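Local structure of acetyltransferase (Brucella abortus str. 2308 A, 4ZBG) at residues Y84-V89 with C120-D125; A52-L57 with F71-I76; D62-G67 with S90-R95. The protein binds acetyl-CoA as a member of the GNAT family and probably transfers its acetyl group to an amine of an acceptor substrate. One frame throughout, in Å; residues are numbered along the deposited sequence. Where two conformers were deposited one is given.

Interaction 1: residues Y84-V89 with C120-D125; sequences YGLGPV and CVLLGD. With ACO (acetyl coenzyme *a), chain B.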
loop_
_atom_site.group_PDB
_atom_site.type_symbol
_atom_site.label_atom_id
_atom_site.label_comp_id
_atom_site.label_asym_id
_atom_site.label_seq_id
_atom_site.Cartn_x
_atom_site.Cartn_y
_atom_site.Cartn_z
ATOM N N TYR A 84 0.528 -0.620 10.675
ATOM C CA TYR A 84 0.474 -1.233 9.358
ATOM C C TYR A 84 1.594 -0.686 8.499
ATOM O O TYR A 84 2.133 0.385 8.770
ATOM C CB TYR A 84 -0.908 -0.987 8.726
ATOM C CG TYR A 84 -1.994 -1.654 9.541
ATOM C CD1 TYR A 84 -2.571 -1.005 10.633
ATOM C CD2 TYR A 84 -2.397 -2.961 9.269
ATOM C CE1 TYR A 84 -3.528 -1.630 11.410
ATOM C CE2 TYR A 84 -3.351 -3.591 10.041
ATOM C CZ TYR A 84 -3.917 -2.919 11.107
ATOM O OH TYR A 84 -4.874 -3.539 11.883
ATOM N N GLY A 85 1.951 -1.438 7.472
ATOM C CA GLY A 85 2.892 -0.975 6.474
ATOM C C GLY A 85 2.163 -0.722 5.178
ATOM O O GLY A 85 1.283 -1.494 4.782
ATOM N N LEU A 86 2.513 0.381 4.531
ATOM C CA LEU A 86 1.955 0.739 3.238
ATOM C C LEU A 86 2.894 0.226 2.156
ATOM O O LEU A 86 4.071 0.588 2.134
ATOM C CB LEU A 86 1.823 2.263 3.133
ATOM C CG LEU A 86 1.128 2.852 1.901
ATOM C CD1 LEU A 86 0.752 4.288 2.215
ATOM C CD2 LEU A 86 1.978 2.794 0.623
ATOM N N GLY A 87 2.372 -0.584 1.243
ATOM C CA GLY A 87 3.140 -0.988 0.083
ATOM C C GLY A 87 2.927 -2.429 -0.322
ATOM O O GLY A 87 2.652 -3.287 0.516
ATOM N N PRO A 88 3.082 -2.721 -1.617
ATOM C CA PRO A 88 3.350 -1.737 -2.674
ATOM C C PRO A 88 2.154 -0.843 -2.986
ATOM O O PRO A 88 1.012 -1.185 -2.683
ATOM C CB PRO A 88 3.633 -2.622 -3.893
ATOM C CG PRO A 88 2.854 -3.851 -3.628
ATOM C CD PRO A 88 2.982 -4.091 -2.146
ATOM N N VAL A 89 2.454 0.313 -3.568
ATOM C CA VAL A 89 1.472 1.125 -4.274
ATOM C C VAL A 89 1.971 1.231 -5.710
ATOM O O VAL A 89 3.171 1.429 -5.940
ATOM C CB VAL A 89 1.249 2.505 -3.594
ATOM C CG1 VAL A 89 2.550 3.287 -3.426
ATOM C CG2 VAL A 89 0.209 3.314 -4.362
ATOM N N CYS A 120 0.729 4.029 10.509
ATOM C CA CYS A 120 1.232 3.426 9.292
ATOM C C CYS A 120 2.697 3.783 9.093
ATOM O O CYS A 120 3.116 4.899 9.400
ATOM C CB CYS A 120 0.420 3.930 8.105
ATOM S SG CYS A 120 0.657 3.012 6.578
ATOM N N VAL A 121 3.464 2.818 8.587
ATOM C CA VAL A 121 4.863 3.052 8.222
ATOM C C VAL A 121 5.070 2.716 6.763
ATOM O O VAL A 121 4.273 2.004 6.162
ATOM C CB VAL A 121 5.844 2.249 9.084
ATOM C CG1 VAL A 121 5.712 2.649 10.529
ATOM C CG2 VAL A 121 5.627 0.746 8.888
ATOM N N LEU A 122 6.150 3.236 6.191
ATOM C CA LEU A 122 6.520 2.883 4.824
ATOM C C LEU A 122 7.995 3.139 4.564
ATOM O O LEU A 122 8.654 3.868 5.309
ATOM C CB LEU A 122 5.664 3.639 3.809
ATOM C CG LEU A 122 5.737 5.168 3.762
ATOM C CD1 LEU A 122 6.947 5.706 3.006
ATOM C CD2 LEU A 122 4.455 5.699 3.137
ATOM N N LEU A 123 8.498 2.537 3.489
ATOM C CA LEU A 123 9.822 2.849 2.964
ATOM C C LEU A 123 9.653 3.413 1.557
ATOM O O LEU A 123 9.001 2.798 0.714
ATOM C CB LEU A 123 10.691 1.588 2.928
ATOM C CG LEU A 123 11.067 1.022 4.301
ATOM C CD1 LEU A 123 11.696 -0.358 4.177
ATOM C CD2 LEU A 123 12.007 1.976 5.024
ATOM N N GLY A 124 10.227 4.579 1.294
ATOM C CA GLY A 124 10.082 5.169 -0.021
ATOM C C GLY A 124 10.735 6.521 -0.189
ATOM O O GLY A 124 11.595 6.905 0.602
ATOM N N ASP A 125 10.308 7.224 -1.235
ATOM C CA ASP A 125 10.845 8.520 -1.631
ATOM C C ASP A 125 10.911 9.494 -0.465
ATOM O O ASP A 125 9.997 9.546 0.365
ATOM C CB ASP A 125 9.957 9.109 -2.726
ATOM C CG ASP A 125 10.466 10.430 -3.233
ATOM O OD1 ASP A 125 11.441 10.421 -4.011
ATOM O OD2 ASP A 125 9.903 11.476 -2.850
HETATM N N1A ACO B . 0.098 18.624 -11.654
HETATM C C2A ACO B . 1.380 18.653 -11.305
HETATM N N3A ACO B . 1.964 17.628 -10.709
HETATM C C4A ACO B . 1.265 16.521 -10.434
HETATM C C5A ACO B . -0.065 16.450 -10.776
HETATM C C6A ACO B . -0.643 17.559 -11.411
HETATM N N6A ACO B . -2.040 17.536 -11.796
HETATM N N7A ACO B . -0.524 15.253 -10.392
HETATM C C8A ACO B . 0.488 14.610 -9.827
HETATM N N9A ACO B . 1.581 15.353 -9.841
HETATM C C1B ACO B . 2.894 14.991 -9.308
HETATM C C2B ACO B . 2.930 14.799 -7.985
HETATM O O2B ACO B . 3.069 16.021 -7.226
HETATM C C3B ACO B . 4.251 13.804 -7.774
HETATM O O3B ACO B . 5.477 14.568 -7.928
HETATM P P3B ACO B . 6.347 15.145 -6.655
HETATM O O7A ACO B . 7.552 15.815 -7.270
HETATM O O8A ACO B . 6.744 13.985 -5.774
HETATM O O9A ACO B . 5.465 16.124 -5.912
HETATM C C4B ACO B . 4.140 12.910 -8.760
HETATM O O4B ACO B . 3.245 13.586 -9.869
HETATM C C5B ACO B . 3.420 11.590 -8.430
HETATM O O5B ACO B . 2.273 11.854 -7.661
HETATM P P1A ACO B . 0.851 11.095 -7.947
HETATM O O1A ACO B . 0.277 11.461 -9.282
HETATM O O2A ACO B . -0.005 11.327 -6.733
HETATM O O3A ACO B . 1.238 9.527 -7.914
HETATM P P2A ACO B . 1.224 8.484 -9.146
HETATM O O4A ACO B . -0.181 8.203 -9.578
HETATM O O5A ACO B . 2.214 8.887 -10.202
HETATM O O6A ACO B . 1.735 7.168 -8.353
HETATM C CBP ACO B . 3.592 5.826 -7.681
HETATM C CCP ACO B . 2.934 7.207 -7.613
HETATM C CDP ACO B . 4.833 5.848 -6.791
HETATM C CEP ACO B . 2.584 4.798 -7.179
HETATM C CAP ACO B . 3.970 5.535 -9.135
HETATM O OAP ACO B . 5.005 6.412 -9.508
HETATM C C9P ACO B . 4.428 4.097 -9.386
HETATM O O9P ACO B . 3.666 3.191 -9.545
HETATM N N8P ACO B . 5.849 3.911 -9.436
HETATM C C7P ACO B . 6.439 2.615 -9.687
HETATM C C6P ACO B . 6.234 1.671 -8.513
HETATM C C5P ACO B . 6.753 2.274 -7.225
HETATM O O5P ACO B . 7.866 2.688 -7.119
HETATM N N4P ACO B . 5.832 2.323 -6.127
HETATM C C3P ACO B . 6.247 2.883 -4.857
HETATM C C2P ACO B . 7.077 1.879 -4.068
HETATM S S1P ACO B . 7.357 2.532 -2.400
HETATM C C ACO B . 5.863 2.092 -1.497
HETATM O O ACO B . 5.038 1.395 -1.996
HETATM C CH3 ACO B . 5.718 2.659 -0.095
HETATM O O HOH W 1 6.695 0.261 2.754
#
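Leu86 looks across at Cys120 and Leu122 where two parallel strands start side by side and then part. Its CB lies 3.7 Å from Cys120 SG. CG stands anti to the backbone N (chi1 -174°), beside the carbonyl carbon. From there the branches divide the work: CD1 reaches Leu122 CD2 at 4.1 Å, the two leucines side by side and pointing the same way, while Leu86 CD2 comes to 3.8 Å from the acetyl methyl, CH3, of acetyl-CoA.

Two ladder bonds hold the joined end. Val121 N donates to Tyr84 O (2.8 Å), and one rung on Leu86 N donates to Val121 O (2.9 Å). The short segments 84-89 and 120-122 run 43° apart, so the strands diverge past the second bond, and a water takes over: it donates to Leu86 O at 2.7 Å and accepts from Leu123 N at 3.0 Å. This is the V-shaped split between neighbouring parallel strands that GNAT enzymes use to admit the pantetheine arm, with its acetyl thioester at the end. Further along, acetyl-CoA pairs with the edge of strand 83-91 beyond the split much as a strand would: its N4P donates to Val89 O (2.8 Å), and Val89 N donates to the acetyl oxygen O. A cis peptide precedes Pro88, between the ladder and this pair of bonds.

The two strands belong to a beta-alpha-beta unit whose helix 100-114 packs against them, with Ile105 touching Leu86 and Leu109 touching Cys120. Strand 64-76 borders 83-91 on its other edge, bringing Ile69 and Phe71 against Leu86, and strand 151-154 flanks 119-122.

Interaction 2: residues A52-L57 with F71-I76; sequences ALTLSL and FSPVLI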
loop_
_atom_site.group_PDB
_atom_site.type_symbol
_atom_site.label_atom_id
_atom_site.label_comp_id
_atom_site.label_asym_id
_atom_site.label_seq_id
_atom_site.Cartn_x
_atom_site.Cartn_y
_atom_site.Cartn_z
ATOM N N ALA A 52 -3.195 -11.689 5.246
ATOM C CA ALA A 52 -2.459 -10.560 5.814
ATOM C C ALA A 52 -2.563 -9.313 4.938
ATOM O O ALA A 52 -1.903 -8.311 5.200
ATOM C CB ALA A 52 -0.996 -10.931 6.037
ATOM N N LEU A 53 -3.393 -9.380 3.903
ATOM C CA LEU A 53 -3.658 -8.223 3.064
ATOM C C LEU A 53 -4.802 -7.456 3.728
ATOM O O LEU A 53 -5.976 -7.669 3.436
ATOM C CB LEU A 53 -3.984 -8.665 1.633
ATOM C CG LEU A 53 -4.146 -7.553 0.598
ATOM C CD1 LEU A 53 -2.933 -6.630 0.559
ATOM C CD2 LEU A 53 -4.389 -8.165 -0.770
ATOM N N THR A 54 -4.440 -6.602 4.675
ATOM C CA THR A 54 -5.407 -5.934 5.530
ATOM C C THR A 54 -6.361 -5.081 4.720
ATOM O O THR A 54 -7.574 -5.089 4.946
ATOM C CB THR A 54 -4.688 -5.035 6.532
ATOM O OG1 THR A 54 -3.731 -5.815 7.255
ATOM C CG2 THR A 54 -5.680 -4.418 7.502
ATOM N N LEU A 55 -5.799 -4.341 3.777
ATOM C CA LEU A 55 -6.582 -3.465 2.935
ATOM C C LEU A 55 -5.959 -3.441 1.554
ATOM O O LEU A 55 -4.739 -3.322 1.418
ATOM C CB LEU A 55 -6.622 -2.059 3.540
ATOM C CG LEU A 55 -7.466 -1.041 2.786
ATOM C CD1 LEU A 55 -8.919 -1.451 2.743
ATOM C CD2 LEU A 55 -7.316 0.320 3.439
ATOM N N SER A 56 -6.801 -3.562 0.532
ATOM C CA SER A 56 -6.337 -3.599 -0.842
ATOM C C SER A 56 -7.336 -2.800 -1.652
ATOM O O SER A 56 -8.503 -3.188 -1.753
ATOM C CB SER A 56 -6.289 -5.042 -1.329
ATOM O OG SER A 56 -5.897 -5.106 -2.690
ATOM N N LEU A 57 -6.891 -1.660 -2.182
ATOM C CA LEU A 57 -7.770 -0.774 -2.939
ATOM C C LEU A 57 -7.297 -0.680 -4.368
ATOM O O LEU A 57 -6.091 -0.698 -4.634
ATOM C CB LEU A 57 -7.777 0.637 -2.354
ATOM C CG LEU A 57 -8.181 0.815 -0.894
ATOM C CD1 LEU A 57 -8.131 2.290 -0.520
ATOM C CD2 LEU A 57 -9.555 0.233 -0.625
ATOM N N PHE A 71 -1.992 -2.627 2.100
ATOM C CA PHE A 71 -1.578 -2.421 3.479
ATOM C C PHE A 71 -1.579 -3.760 4.187
ATOM O O PHE A 71 -2.420 -4.609 3.901
ATOM C CB PHE A 71 -2.539 -1.498 4.214
ATOM C CG PHE A 71 -2.606 -0.112 3.663
ATOM C CD1 PHE A 71 -3.417 0.186 2.580
ATOM C CD2 PHE A 71 -1.882 0.910 4.255
ATOM C CE1 PHE A 71 -3.491 1.472 2.090
ATOM C CE2 PHE A 71 -1.953 2.205 3.778
ATOM C CZ PHE A 71 -2.756 2.489 2.692
ATOM N N SER A 72 -0.661 -3.935 5.137
ATOM C CA SER A 72 -0.536 -5.193 5.871
ATOM C C SER A 72 0.002 -4.888 7.266
ATOM O O SER A 72 0.604 -3.835 7.478
ATOM C CB SER A 72 0.384 -6.170 5.115
ATOM O OG SER A 72 1.654 -5.607 4.864
ATOM N N PRO A 73 -0.206 -5.799 8.230
ATOM C CA PRO A 73 0.243 -5.479 9.590
ATOM C C PRO A 73 1.757 -5.525 9.694
ATOM O O PRO A 73 2.400 -6.339 9.030
ATOM C CB PRO A 73 -0.363 -6.610 10.441
ATOM C CG PRO A 73 -1.430 -7.223 9.585
ATOM C CD PRO A 73 -0.902 -7.097 8.180
ATOM N N VAL A 74 2.323 -4.654 10.521
ATOM C CA VAL A 74 3.724 -4.785 10.892
ATOM C C VAL A 74 3.786 -5.083 12.377
ATOM O O VAL A 74 2.950 -4.623 13.152
ATOM C CB VAL A 74 4.560 -3.527 10.549
ATOM C CG1 VAL A 74 4.539 -3.246 9.060
ATOM C CG2 VAL A 74 4.101 -2.310 11.357
ATOM N N LEU A 75 4.767 -5.876 12.773
ATOM C CA LEU A 75 5.014 -6.116 14.189
ATOM C C LEU A 75 6.023 -5.098 14.665
ATOM O O LEU A 75 6.927 -4.720 13.920
ATOM C CB LEU A 75 5.584 -7.512 14.413
ATOM C CG LEU A 75 4.679 -8.670 14.002
ATOM C CD1 LEU A 75 5.374 -9.996 14.231
ATOM C CD2 LEU A 75 3.370 -8.624 14.767
ATOM N N ILE A 76 5.869 -4.663 15.910
ATOM C CA ILE A 76 6.842 -3.777 16.533
ATOM C C ILE A 76 7.378 -4.491 17.761
ATOM O O ILE A 76 6.630 -4.762 18.698
ATOM C CB ILE A 76 6.233 -2.421 16.888
ATOM C CG1 ILE A 76 5.739 -1.714 15.626
ATOM C CG2 ILE A 76 7.262 -1.562 17.632
ATOM C CD1 ILE A 76 4.915 -0.482 15.918
#
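Phe71 and Thr54-Leu55 meet at a classic beta bulge: Thr54, just before strand 55-61, and Leu55, its first residue, both face Phe71. The carbonyl O of Phe71 takes both amides: Thr54 N at 2.9 Å, a weak bond strongly bent at the hydrogen (123°), and Leu55 N at 3.4 Å, straighter but long and also weak. The return bond is the firm one, Phe71 N to Leu55 O at 2.9 Å.

Side chains follow the same pairing. Leu55 and Phe71 leave the same face of the sheet and run alongside each other, pointing the same way, with Leu55 CD2 4.0 Å from Phe71 CD1. The ring of Phe71 offers its edge to the backbone as well, for Leu55 O lies near the ring plane, 3.9 Å from CD1.

Thr54 also carries the contact on to Pro73. Thr54 OG1 is turned anti to the carbonyl carbon (chi1 -55°), beside its own backbone N, and from there lies 3.2 Å from Pro73 CD. The carbonyl of Ala52 closes this end, its O 3.1 Å from Ser72 CB and 3.4 Å from Pro73 CD. Between Ala52 and Thr54 the chain bends in an inverse gamma turn centred on Leu53, which carries it into the bulge.

The contact lies at the end of the hairpin of strands 55-61 and 64-76 remote from their connecting turn. Helix 100-114 covers the Leu55-Phe71 face with Gln111 and Leu112, while Leu47 of helix 40-49 packs on Ala52, Leu53 and Ser72. Strand 83-91 follows on the far edge of 64-76, setting Leu86 against Phe71.

Interaction 3: residues D62-G67 with S90-R95; sequences DGQVLG and SVLPAR. With ACO (acetyl coenzyme *a), chain B.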
loop_
_atom_site.group_PDB
_atom_site.type_symbol
_atom_site.label_atom_id
_atom_site.label_comp_id
_atom_site.label_asym_id
_atom_site.label_seq_id
_atom_site.Cartn_x
_atom_site.Cartn_y
_atom_site.Cartn_z
ATOM N N ASP A 62 -13.392 2.831 -16.536
ATOM C CA ASP A 62 -13.821 2.055 -17.702
ATOM C C ASP A 62 -13.547 0.559 -17.525
ATOM O O ASP A 62 -13.191 -0.140 -18.478
ATOM C CB ASP A 62 -13.166 2.589 -18.983
ATOM C CG ASP A 62 -13.684 3.958 -19.370
ATOM O OD1 ASP A 62 -14.901 4.192 -19.220
ATOM O OD2 ASP A 62 -12.879 4.798 -19.822
ATOM N N GLY A 63 -13.710 0.077 -16.295
ATOM C CA GLY A 63 -13.533 -1.330 -15.993
ATOM C C GLY A 63 -12.097 -1.810 -15.916
ATOM O O GLY A 63 -11.857 -3.001 -15.734
ATOM N N GLN A 64 -11.144 -0.889 -16.046
ATOM C CA GLN A 64 -9.720 -1.219 -15.991
ATOM C C GLN A 64 -9.115 -0.748 -14.673
ATOM O O GLN A 64 -9.413 0.354 -14.209
ATOM C CB GLN A 64 -8.976 -0.555 -17.153
ATOM C CG GLN A 64 -7.474 -0.831 -17.171
ATOM C CD GLN A 64 -6.753 -0.142 -18.316
ATOM O OE1 GLN A 64 -5.908 -0.738 -18.995
ATOM N NE2 GLN A 64 -7.084 1.110 -18.546
ATOM N N VAL A 65 -8.276 -1.584 -14.072
ATOM C CA VAL A 65 -7.523 -1.178 -12.888
ATOM C C VAL A 65 -6.394 -0.255 -13.324
ATOM O O VAL A 65 -5.527 -0.656 -14.097
ATOM C CB VAL A 65 -6.972 -2.385 -12.107
ATOM C CG1 VAL A 65 -6.096 -1.909 -10.957
ATOM C CG2 VAL A 65 -8.105 -3.268 -11.593
ATOM N N LEU A 66 -6.402 0.980 -12.834
ATOM C CA LEU A 66 -5.336 1.931 -13.138
ATOM C C LEU A 66 -4.255 1.959 -12.068
ATOM O O LEU A 66 -3.140 2.392 -12.327
ATOM C CB LEU A 66 -5.901 3.339 -13.270
ATOM C CG LEU A 66 -6.967 3.579 -14.330
ATOM C CD1 LEU A 66 -7.285 5.059 -14.350
ATOM C CD2 LEU A 66 -6.502 3.100 -15.700
ATOM N N GLY A 67 -4.602 1.538 -10.858
ATOM C CA GLY A 67 -3.681 1.616 -9.747
ATOM C C GLY A 67 -4.157 0.748 -8.619
ATOM O O GLY A 67 -5.331 0.371 -8.571
ATOM N N SER A 90 1.053 1.090 -6.663
ATOM C CA SER A 90 1.402 0.957 -8.073
ATOM C C SER A 90 0.374 1.664 -8.921
ATOM O O SER A 90 -0.820 1.499 -8.699
ATOM C CB SER A 90 1.373 -0.522 -8.491
ATOM O OG SER A 90 2.179 -1.326 -7.656
ATOM N N VAL A 91 0.829 2.421 -9.909
ATOM C CA VAL A 91 -0.068 3.037 -10.883
ATOM C C VAL A 91 0.482 2.719 -12.266
ATOM O O VAL A 91 1.693 2.748 -12.464
ATOM C CB VAL A 91 -0.204 4.564 -10.648
ATOM C CG1 VAL A 91 -0.966 5.252 -11.795
ATOM C CG2 VAL A 91 -0.888 4.830 -9.310
ATOM N N LEU A 92 -0.397 2.403 -13.219
ATOM C CA LEU A 92 0.047 2.153 -14.587
ATOM C C LEU A 92 0.945 3.293 -15.035
ATOM O O LEU A 92 0.573 4.456 -14.883
ATOM C CB LEU A 92 -1.151 2.088 -15.528
ATOM C CG LEU A 92 -1.965 0.800 -15.522
ATOM C CD1 LEU A 92 -3.170 0.944 -16.439
ATOM C CD2 LEU A 92 -1.110 -0.385 -15.950
ATOM N N PRO A 93 2.119 2.965 -15.598
ATOM C CA PRO A 93 3.047 4.025 -15.992
ATOM C C PRO A 93 2.408 5.166 -16.791
ATOM O O PRO A 93 2.673 6.337 -16.501
ATOM C CB PRO A 93 4.090 3.264 -16.807
ATOM C CG PRO A 93 4.195 1.964 -16.049
ATOM C CD PRO A 93 2.762 1.636 -15.647
ATOM N N ALA A 94 1.568 4.841 -17.770
ATOM C CA ALA A 94 0.961 5.864 -18.610
ATOM C C ALA A 94 0.063 6.832 -17.847
ATOM O O ALA A 94 -0.138 7.963 -18.289
ATOM C CB ALA A 94 0.185 5.218 -19.730
ATOM N N ARG A 95 -0.480 6.387 -16.716
ATOM C CA ARG A 95 -1.420 7.196 -15.952
ATOM C C ARG A 95 -0.815 7.788 -14.684
ATOM O O ARG A 95 -1.534 8.362 -13.880
ATOM C CB ARG A 95 -2.686 6.398 -15.627
ATOM C CG ARG A 95 -3.526 6.022 -16.857
ATOM C CD ARG A 95 -4.115 7.243 -17.573
ATOM N NE ARG A 95 -5.087 7.931 -16.730
ATOM C CZ ARG A 95 -6.393 7.682 -16.710
ATOM N NH1 ARG A 95 -6.915 6.754 -17.497
ATOM N NH2 ARG A 95 -7.186 8.361 -15.894
HETATM N N1A ACO B . 0.098 18.624 -11.654
HETATM C C2A ACO B . 1.380 18.653 -11.305
HETATM N N3A ACO B . 1.964 17.628 -10.709
HETATM C C4A ACO B . 1.265 16.521 -10.434
HETATM C C5A ACO B . -0.065 16.450 -10.776
HETATM C C6A ACO B . -0.643 17.559 -11.411
HETATM N N6A ACO B . -2.040 17.536 -11.796
HETATM N N7A ACO B . -0.524 15.253 -10.392
HETATM C C8A ACO B . 0.488 14.610 -9.827
HETATM N N9A ACO B . 1.581 15.353 -9.841
HETATM C C1B ACO B . 2.894 14.991 -9.308
HETATM C C2B ACO B . 2.930 14.799 -7.985
HETATM O O2B ACO B . 3.069 16.021 -7.226
HETATM C C3B ACO B . 4.251 13.804 -7.774
HETATM O O3B ACO B . 5.477 14.568 -7.928
HETATM P P3B ACO B . 6.347 15.145 -6.655
HETATM O O7A ACO B . 7.552 15.815 -7.270
HETATM O O8A ACO B . 6.744 13.985 -5.774
HETATM O O9A ACO B . 5.465 16.124 -5.912
HETATM C C4B ACO B . 4.140 12.910 -8.760
HETATM O O4B ACO B . 3.245 13.586 -9.869
HETATM C C5B ACO B . 3.420 11.590 -8.430
HETATM O O5B ACO B . 2.273 11.854 -7.661
HETATM P P1A ACO B . 0.851 11.095 -7.947
HETATM O O1A ACO B . 0.277 11.461 -9.282
HETATM O O2A ACO B . -0.005 11.327 -6.733
HETATM O O3A ACO B . 1.238 9.527 -7.914
HETATM P P2A ACO B . 1.224 8.484 -9.146
HETATM O O4A ACO B . -0.181 8.203 -9.578
HETATM O O5A ACO B . 2.214 8.887 -10.202
HETATM O O6A ACO B . 1.735 7.168 -8.353
HETATM C CBP ACO B . 3.592 5.826 -7.681
HETATM C CCP ACO B . 2.934 7.207 -7.613
HETATM C CDP ACO B . 4.833 5.848 -6.791
HETATM C CEP ACO B . 2.584 4.798 -7.179
HETATM C CAP ACO B . 3.970 5.535 -9.135
HETATM O OAP ACO B . 5.005 6.412 -9.508
HETATM C C9P ACO B . 4.428 4.097 -9.386
HETATM O O9P ACO B . 3.666 3.191 -9.545
HETATM N N8P ACO B . 5.849 3.911 -9.436
HETATM C C7P ACO B . 6.439 2.615 -9.687
HETATM C C6P ACO B . 6.234 1.671 -8.513
HETATM C C5P ACO B . 6.753 2.274 -7.225
HETATM O O5P ACO B . 7.866 2.688 -7.119
HETATM N N4P ACO B . 5.832 2.323 -6.127
HETATM C C3P ACO B . 6.247 2.883 -4.857
HETATM C C2P ACO B . 7.077 1.879 -4.068
HETATM S S1P ACO B . 7.357 2.532 -2.400
HETATM C C ACO B . 5.863 2.092 -1.497
HETATM O O ACO B . 5.038 1.395 -1.996
HETATM C CH3 ACO B . 5.718 2.659 -0.095
#
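Leu66, Leu92 and Arg95 carry this contact, at the place where the antiparallel hairpin of strands 64-76 and 83-91 gives way to the cofactor loop of the GNAT fold. Leu66 has the most surface buried. Its CG is anti to the carbonyl carbon (chi1 -59°), beside the backbone N, and its two methyls serve different partners. CD1 sits over one face of the Arg95 guanidinium, 3.4 Å above the plane and offset toward the rim. CD2 meets Leu92 CD1 at 4.0 Å, the two leucine side chains crossing at about a right angle.

Leu92 also brings CD1 to 3.7 Å from Val65 O. Its backbone adds the one hydrogen bond between the segments: Leu92 N donates to Leu66 O at 2.9 Å, nearly straight at the hydrogen. Next to that bond the backbones come close, with Gly67 CA 3.0 Å from Ser90 O. Leu66 and Gly67 form a classic bulge against Ala59 on the opposite edge of their strand.

Arg95 ends a 3-10 turn, and its chain bends at chi2 and chi3. Salt bridges from NE to Glu98 and from NH1 to Glu61 hold the group that Leu66 lies against. Arg95 directly precedes Gln96, the start of the Q-x-x-G-x-G signature, whose Gly99 and Gly101 amides, together with that of Gly97, bond to the cofactor. Strand 83-91 makes its own link to acetyl-CoA in this segment, Val91 N donating to the pantetheine oxygen O9P at 3.0 Å.

Strand 83-91 is common to interactions 1 and 3, and strand 64-76 to interactions 2 and 3. The first residues of 83-91 pair with 119-122 in interaction 1, and its last pair with the start of 64-76 in interaction 3; the centres of these two contacts are 19 Å apart. Acetyl-CoA spans part of that distance, the acetyl group and the amide N4P at interaction 1, the next carbonyl O9P at interaction 3. Interaction 2 sits one strand further over, centred 10 Å from interaction 1 and tied to it by a probable hydrogen bond from Gly85 N to Ser72 O (2.7 Å); its Phe71 side chain is about 9 Å from the cofactor. Interactions 2 and 3 have centres 22 Å apart.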